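Local coordinates for peptidase S8 and S53, subtilisin, kexin, sedolisin (Mycobacterium smegmatis, PDB 4KG7), which is a mycosin serine protease of the subtilisin family, associated with the ESX-3 type VII secretion system and probably cleaving peptide bonds through a catalytic triad, at residues Leu260-Val265 against Ala323-Val328; Thr349-Gly354 against Pro370-Thr375. All blocks are in the same frame, centred on the assembly; numbering follows the deposited sequence.

How the interactions relate
Helix 318-335 links the two contacts: it supplies one side of interaction 1, and Pro-370, Ala-373 and Leu-374 of interaction 2 pack on it. Interaction 1 sets residues 323-328 of this helix against the central parallel sheet, while interaction 2 joins Thr-351, which follows helix 341-350, to the last helix, 370-375. Their centres lie about 13 Å apart, and two apolar contacts connect them: Val-328 CG2 is 3.7 Å from Pro-370 CG, and Leu-260 CD1 is 4.0 Å from Thr-349 CG2. Helix 318-335 also carries Ser-319, the predicted nucleophile. The side chain of Val-262 is about 9 Å from that of Ser-319, whereas interaction 2 lies away from the predicted catalytic residues.

Interaction 1. Residues Leu260-Val265 against Ala323-Val328; sequences LSVGAV and AYVSGV
Leu-260 and Val-262 meet Val-325 through branched aliphatic chains alone, so no ring, amide or carboxylate face or edge enters the contact. The two strand residues are two positions apart and turn their CB atoms to the same side of the sheet, and Val-325 turns its own CB toward them. CG1 of Val-325 lies 3.9 Å from Leu-260 CD2, the leucine standing roughly perpendicular to the valine. CG2 of Val-325 lies 3.7 Å from Val-262 CG1, and here the two valines run antiparallel alongside each other. Val-262 CG2 is also 4.0 Å from Val-325 CB, which places it beside the branch point. CG1 of Val-325 is trans to the backbone N (chi1 174°), which sets it toward Leu-260 while CG2 stays over Val-262. The nearest CA pair, Val-262 and Val-325, is separated by 7.5 Å, with no hydrogen bond between the segments. All three residues are buried. Val-211 touches both valines from strand 209-213, while Ile-283 of strand 281-286 touches Leu-260 and Val-262. Helix 318-335, which carries the predicted charge-relay Ser-319 near its start, thus packs on the parallel sheet of the subtilisin fold, with Ala-323 against helix 104-113.

Interaction 2. Residues Thr349-Gly354 against Pro370-Thr375; sequences TTTAQG and PVAALT
Within residues 349-354, Thr-351 alone touches 370-375, meeting Ala-372 and Ala-373 just after helix 341-350 has ended. The first kind of interaction is van der Waals packing. Thr-351 CB lies 3.8 Å from Ala-372 CB, whose bond from CA is directed at the opposing segment. The methyl of Thr-351 passes to the backbone of the same alanine, with CG2 3.8 Å from Ala-372 O. On the other branch, Thr-351 OG1 sits 3.4 Å from Ala-373 CB and just as near its CA, so the hydroxyl oxygen is set against carbon. A chi1 of 64° places OG1 between the backbone N and the carbonyl carbon, and this sends the two branches of the threonine to two successive alanines.

Polar interactions run beside this packing. Thr-351 OG1 approaches Ala-373 N, but the angle is too poor for a hydrogen bond; its bond goes instead to Arg-347 O, in the last turn of helix 341-350. Arg-347 NH1 in turn bonds Ala-373 O, giving a polar tie between the two helices next to the threonine contact.

A third set of bonds belongs to helix 370-375 itself. Thr-375 OG1 donates to Val-371 O at 2.8 Å, meeting the carbonyl at 135° and standing 32° out of its plane. Near the start of the helix, Ala-372 N bonds Asp-369 OD1.

Ala-373 and Leu-374 pack on Val-332, so the short last helix of this subtilisin fold sits between helix 318-335 and the residues after helix 341-350, away from the predicted catalytic residues.

The chemistry is therefore divided. The direct interface is van der Waals contact in which a hydroxyl and a carbonyl oxygen also lie against carbon; with OG1 already bonded to Arg-347 O, the threonine meets the helix by packing, and the hydrogen bond across is Arg-347 NH1 to Ala-373 O.

Interaction 1. Residues Leu260-Val265 against Ala323-Val328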
ATOM      1  N   LEU A 260      -7.542   4.183  -3.964  1.00  5.96           N
ATOM      2  CA  LEU A 260      -6.762   5.408  -4.017  1.00  5.83           C
ATOM      3  C   LEU A 260      -5.346   4.944  -4.275  1.00  5.46           C
ATOM      4  O   LEU A 260      -4.712   4.331  -3.407  1.00  5.33           O
ATOM      5  CB  LEU A 260      -6.834   6.196  -2.706  1.00  5.88           C
ATOM      6  CG  LEU A 260      -5.985   7.470  -2.614  1.00  5.91           C
ATOM      7  CD1 LEU A 260      -6.244   8.427  -3.785  1.00  6.21           C
ATOM      8  CD2 LEU A 260      -6.286   8.120  -1.260  1.00  6.01           C
ATOM      9  N   SER A 261      -4.868   5.236  -5.489  1.00  5.35           N
ATOM     10  CA  SER A 261      -3.540   4.839  -5.948  1.00  5.22           C
ATOM     11  C   SER A 261      -2.510   5.928  -5.644  1.00  5.18           C
ATOM     12  O   SER A 261      -2.711   7.094  -5.985  1.00  5.51           O
ATOM     13  CB  SER A 261      -3.595   4.515  -7.447  1.00  5.37           C
ATOM     14  OG  SER A 261      -2.294   4.276  -7.987  1.00  5.33           O
ATOM     15  N   VAL A 262      -1.416   5.512  -4.997  1.00  5.03           N
ATOM     16  CA  VAL A 262      -0.464   6.401  -4.399  1.00  5.02           C
ATOM     17  C   VAL A 262       0.908   6.321  -5.056  1.00  5.11           C
ATOM     18  O   VAL A 262       1.565   5.274  -5.014  1.00  5.15           O
ATOM     19  CB  VAL A 262      -0.295   6.071  -2.905  1.00  4.89           C
ATOM     20  CG1 VAL A 262       0.627   7.053  -2.219  1.00  4.92           C
ATOM     21  CG2 VAL A 262      -1.618   6.048  -2.199  1.00  4.87           C
ATOM     22  N   GLY A 263       1.328   7.444  -5.647  1.00  5.23           N
ATOM     23  CA  GLY A 263       2.690   7.584  -6.165  1.00  5.36           C
ATOM     24  C   GLY A 263       3.663   8.040  -5.102  1.00  5.33           C
ATOM     25  O   GLY A 263       3.267   8.420  -4.013  1.00  5.23           O
ATOM     26  N   ALA A 264       4.969   7.970  -5.410  1.00  5.49           N
ATOM     27  CA  ALA A 264       6.052   8.341  -4.490  1.00  5.65           C
ATOM     28  C   ALA A 264       6.623   9.713  -4.855  1.00  6.02           C
ATOM     29  O   ALA A 264       6.778  10.040  -6.028  1.00  6.07           O
ATOM     30  CB  ALA A 264       7.148   7.319  -4.530  1.00  5.70           C
ATOM     31  N   VAL A 265       6.882  10.515  -3.830  1.00  6.28           N
ATOM     32  CA  VAL A 265       7.637  11.753  -3.973  1.00  6.90           C
ATOM     33  C   VAL A 265       8.906  11.727  -3.150  1.00  7.34           C
ATOM     34  O   VAL A 265       9.036  10.982  -2.161  1.00  6.97           O
ATOM     35  CB  VAL A 265       6.801  13.007  -3.629  1.00  7.02           C
ATOM     36  CG1 VAL A 265       5.713  13.257  -4.656  1.00  7.10           C
ATOM     37  CG2 VAL A 265       6.238  12.909  -2.206  1.00  6.91           C
ATOM     38  N   ALA A 323       1.667   3.454   2.416  1.00  4.97           N
ATOM     39  CA  ALA A 323       1.550   3.286   3.853  1.00  5.09           C
ATOM     40  C   ALA A 323       1.307   4.616   4.538  1.00  5.15           C
ATOM     41  O   ALA A 323       0.435   4.743   5.395  1.00  5.23           O
ATOM     42  CB  ALA A 323       2.792   2.623   4.400  1.00  5.15           C
ATOM     43  N   TYR A 324       2.065   5.627   4.149  1.00  5.24           N
ATOM     44  CA  TYR A 324       1.837   6.973   4.706  1.00  5.40           C
ATOM     45  C   TYR A 324       0.407   7.423   4.468  1.00  5.32           C
ATOM     46  O   TYR A 324      -0.218   7.965   5.382  1.00  5.52           O
ATOM     47  CB  TYR A 324       2.813   7.973   4.082  1.00  5.61           C
ATOM     48  CG  TYR A 324       4.185   8.005   4.710  1.00  5.90           C
ATOM     49  CD1 TYR A 324       4.336   8.287   6.078  1.00  6.20           C
ATOM     50  CD2 TYR A 324       5.352   7.915   3.935  1.00  5.97           C
ATOM     51  CE1 TYR A 324       5.570   8.360   6.673  1.00  6.60           C
ATOM     52  CE2 TYR A 324       6.593   7.988   4.526  1.00  6.35           C
ATOM     53  CZ  TYR A 324       6.708   8.249   5.886  1.00  6.53           C
ATOM     54  OH  TYR A 324       7.947   8.370   6.466  1.00  7.29           O
ATOM     55  N   VAL A 325      -0.104   7.265   3.250  1.00  5.10           N
ATOM     56  CA  VAL A 325      -1.446   7.675   2.969  1.00  5.15           C
ATOM     57  C   VAL A 325      -2.487   6.917   3.786  1.00  5.14           C
ATOM     58  O   VAL A 325      -3.446   7.516   4.259  1.00  5.32           O
ATOM     59  CB  VAL A 325      -1.755   7.625   1.464  1.00  5.14           C
ATOM     60  CG1 VAL A 325      -3.238   7.926   1.181  1.00  5.32           C
ATOM     61  CG2 VAL A 325      -0.883   8.630   0.733  1.00  5.27           C
ATOM     62  N   SER A 326      -2.321   5.613   3.939  1.00  4.92           N
ATOM     63  CA  SER A 326      -3.193   4.849   4.842  1.00  5.02           C
ATOM     64  C   SER A 326      -3.189   5.399   6.266  1.00  5.19           C
ATOM     65  O   SER A 326      -4.230   5.470   6.932  1.00  5.39           O
ATOM     66  CB  SER A 326      -2.814   3.391   4.826  1.00  4.97           C
ATOM     67  OG  SER A 326      -3.190   2.829   3.584  1.00  4.94           O
ATOM     68  N   GLY A 327      -2.012   5.717   6.781  1.00  5.29           N
ATOM     69  CA  GLY A 327      -1.945   6.355   8.102  1.00  5.59           C
ATOM     70  C   GLY A 327      -2.684   7.685   8.171  1.00  5.79           C
ATOM     71  O   GLY A 327      -3.402   7.954   9.118  1.00  5.98           O
ATOM     72  N   VAL A 328      -2.522   8.511   7.150  1.00  5.74           N
ATOM     73  CA  VAL A 328      -3.255   9.776   7.101  1.00  5.98           C
ATOM     74  C   VAL A 328      -4.753   9.563   7.011  1.00  6.06           C
ATOM     75  O   VAL A 328      -5.512  10.260   7.656  1.00  6.38           O
ATOM     76  CB  VAL A 328      -2.786  10.691   5.949  1.00  5.97           C
ATOM     77  CG1 VAL A 328      -3.539  12.003   5.948  1.00  6.35           C
ATOM     78  CG2 VAL A 328      -1.311  11.016   6.069  1.00  6.03           C
TER

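Interaction 2. Residues Thr349-Gly354 against Pro370-Thr375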
ATOM      1  N   THR A 349      -7.609  13.983  -1.398  1.00  8.96           N
ATOM      2  CA  THR A 349      -7.132  14.470  -2.698  1.00  9.31           C
ATOM      3  C   THR A 349      -7.345  15.976  -2.866  1.00 10.20           C
ATOM      4  O   THR A 349      -6.496  16.657  -3.417  1.00 10.64           O
ATOM      5  CB  THR A 349      -7.744  13.721  -3.884  1.00  9.29           C
ATOM      6  OG1 THR A 349      -9.173  13.875  -3.865  1.00  9.76           O
ATOM      7  CG2 THR A 349      -7.395  12.260  -3.860  1.00  8.77           C
ATOM      8  N   THR A 350      -8.457  16.508  -2.387  1.00 10.91           N
ATOM      9  CA  THR A 350      -8.745  17.934  -2.620  1.00 12.12           C
ATOM     10  C   THR A 350      -7.829  18.832  -1.800  1.00 11.72           C
ATOM     11  O   THR A 350      -7.649  20.011  -2.137  1.00 12.65           O
ATOM     12  CB  THR A 350     -10.218  18.255  -2.310  1.00 13.46           C
ATOM     13  OG1 THR A 350     -10.473  18.090  -0.927  1.00 16.02           O
ATOM     14  CG2 THR A 350     -11.119  17.380  -3.079  1.00 13.37           C
ATOM     15  N   THR A 351      -7.207  18.283  -0.753  1.00 11.01           N
ATOM     16  CA  THR A 351      -6.294  19.066   0.102  1.00 11.11           C
ATOM     17  C   THR A 351      -4.817  18.755  -0.130  1.00 11.02           C
ATOM     18  O   THR A 351      -3.960  19.306   0.546  1.00 10.84           O
ATOM     19  CB  THR A 351      -6.587  18.873   1.610  1.00 11.17           C
ATOM     20  OG1 THR A 351      -6.363  17.506   2.002  1.00 10.78           O
ATOM     21  CG2 THR A 351      -8.020  19.268   1.941  1.00 11.59           C
ATOM     22  N   ALA A 352      -4.525  17.904  -1.095  1.00 10.77           N
ATOM     23  CA  ALA A 352      -3.124  17.555  -1.385  1.00 10.95           C
ATOM     24  C   ALA A 352      -2.416  18.762  -2.030  1.00 12.16           C
ATOM     25  O   ALA A 352      -3.074  19.712  -2.503  1.00 12.21           O
ATOM     26  CB  ALA A 352      -3.070  16.330  -2.277  1.00 10.64           C
ATOM     27  N   GLN A 353      -1.085  18.702  -2.069  1.00 13.22           N
ATOM     28  CA  GLN A 353      -0.275  19.884  -2.396  1.00 15.65           C
ATOM     29  C   GLN A 353      -0.441  20.374  -3.809  1.00 16.14           C
ATOM     30  O   GLN A 353      -0.289  21.568  -4.058  1.00 17.56           O
ATOM     31  CB  GLN A 353       1.191  19.653  -2.013  1.00 17.42           C
ATOM     32  CG  GLN A 353       1.261  19.520  -0.498  1.00 20.14           C
ATOM     33  CD  GLN A 353       2.612  19.748   0.138  1.00 23.22           C
ATOM     34  OE1 GLN A 353       3.638  19.796  -0.530  1.00 27.59           O
ATOM     35  NE2 GLN A 353       2.603  19.910   1.462  1.00 25.60           N
ATOM     36  N   GLY A 354      -0.827  19.488  -4.718  1.00 16.43           N
ATOM     37  CA  GLY A 354      -1.055  19.858  -6.112  1.00 17.41           C
ATOM     38  C   GLY A 354      -2.512  19.773  -6.553  1.00 18.41           C
ATOM     39  O   GLY A 354      -2.804  19.605  -7.741  1.00 19.30           O
ATOM     40  N   PRO A 370      -1.501  16.184   5.506  1.00  9.64           N
ATOM     41  CA  PRO A 370      -2.315  15.750   6.620  1.00  9.81           C
ATOM     42  C   PRO A 370      -3.013  16.868   7.392  1.00 10.15           C
ATOM     43  O   PRO A 370      -4.194  16.752   7.692  1.00 10.27           O
ATOM     44  CB  PRO A 370      -1.318  15.004   7.515  1.00  9.75           C
ATOM     45  CG  PRO A 370      -0.311  14.508   6.579  1.00  9.51           C
ATOM     46  CD  PRO A 370      -0.171  15.539   5.518  1.00  9.55           C
ATOM     47  N   VAL A 371      -2.319  17.960   7.695  1.00 10.59           N
ATOM     48  CA  VAL A 371      -2.940  19.036   8.469  1.00 11.15           C
ATOM     49  C   VAL A 371      -4.077  19.686   7.675  1.00 11.28           C
ATOM     50  O   VAL A 371      -5.153  19.970   8.206  1.00 11.67           O
ATOM     51  CB  VAL A 371      -1.908  20.064   8.957  1.00 11.78           C
ATOM     52  CG1 VAL A 371      -2.599  21.291   9.492  1.00 12.48           C
ATOM     53  CG2 VAL A 371      -0.990  19.437  10.001  1.00 11.73           C
ATOM     54  N   ALA A 372      -3.850  19.887   6.383  1.00 11.08           N
ATOM     55  CA  ALA A 372      -4.901  20.453   5.525  1.00 11.40           C
ATOM     56  C   ALA A 372      -6.109  19.517   5.485  1.00 11.26           C
ATOM     57  O   ALA A 372      -7.256  19.957   5.564  1.00 11.81           O
ATOM     58  CB  ALA A 372      -4.372  20.697   4.137  1.00 11.45           C
ATOM     59  N   ALA A 373      -5.852  18.213   5.368  1.00 10.73           N
ATOM     60  CA  ALA A 373      -6.944  17.231   5.338  1.00 10.77           C
ATOM     61  C   ALA A 373      -7.736  17.216   6.639  1.00 11.41           C
ATOM     62  O   ALA A 373      -8.965  17.015   6.653  1.00 11.94           O
ATOM     63  CB  ALA A 373      -6.408  15.846   5.015  1.00 10.22           C
ATOM     64  N   LEU A 374      -7.044  17.470   7.742  1.00 11.68           N
ATOM     65  CA  LEU A 374      -7.658  17.424   9.043  1.00 12.33           C
ATOM     66  C   LEU A 374      -8.372  18.705   9.408  1.00 13.64           C
ATOM     67  O   LEU A 374      -9.132  18.713  10.355  1.00 13.66           O
ATOM     68  CB  LEU A 374      -6.604  17.073  10.104  1.00 12.20           C
ATOM     69  CG  LEU A 374      -6.177  15.595  10.026  1.00 11.50           C
ATOM     70  CD1 LEU A 374      -4.834  15.393  10.699  1.00 11.44           C
ATOM     71  CD2 LEU A 374      -7.209  14.652  10.625  1.00 11.56           C
ATOM     72  N   THR A 375      -8.143  19.784   8.666  1.00 14.81           N
ATOM     73  CA  THR A 375      -8.753  21.070   9.006  1.00 16.69           C
ATOM     74  C   THR A 375      -9.664  21.675   7.933  1.00 18.97           C
ATOM     75  O   THR A 375     -10.318  22.698   8.175  1.00 19.87           O
ATOM     76  CB  THR A 375      -7.661  22.084   9.346  1.00 16.97           C
ATOM     77  OG1 THR A 375      -6.789  22.233   8.233  1.00 16.51           O
ATOM     78  CG2 THR A 375      -6.864  21.627  10.546  1.00 16.77           C
TER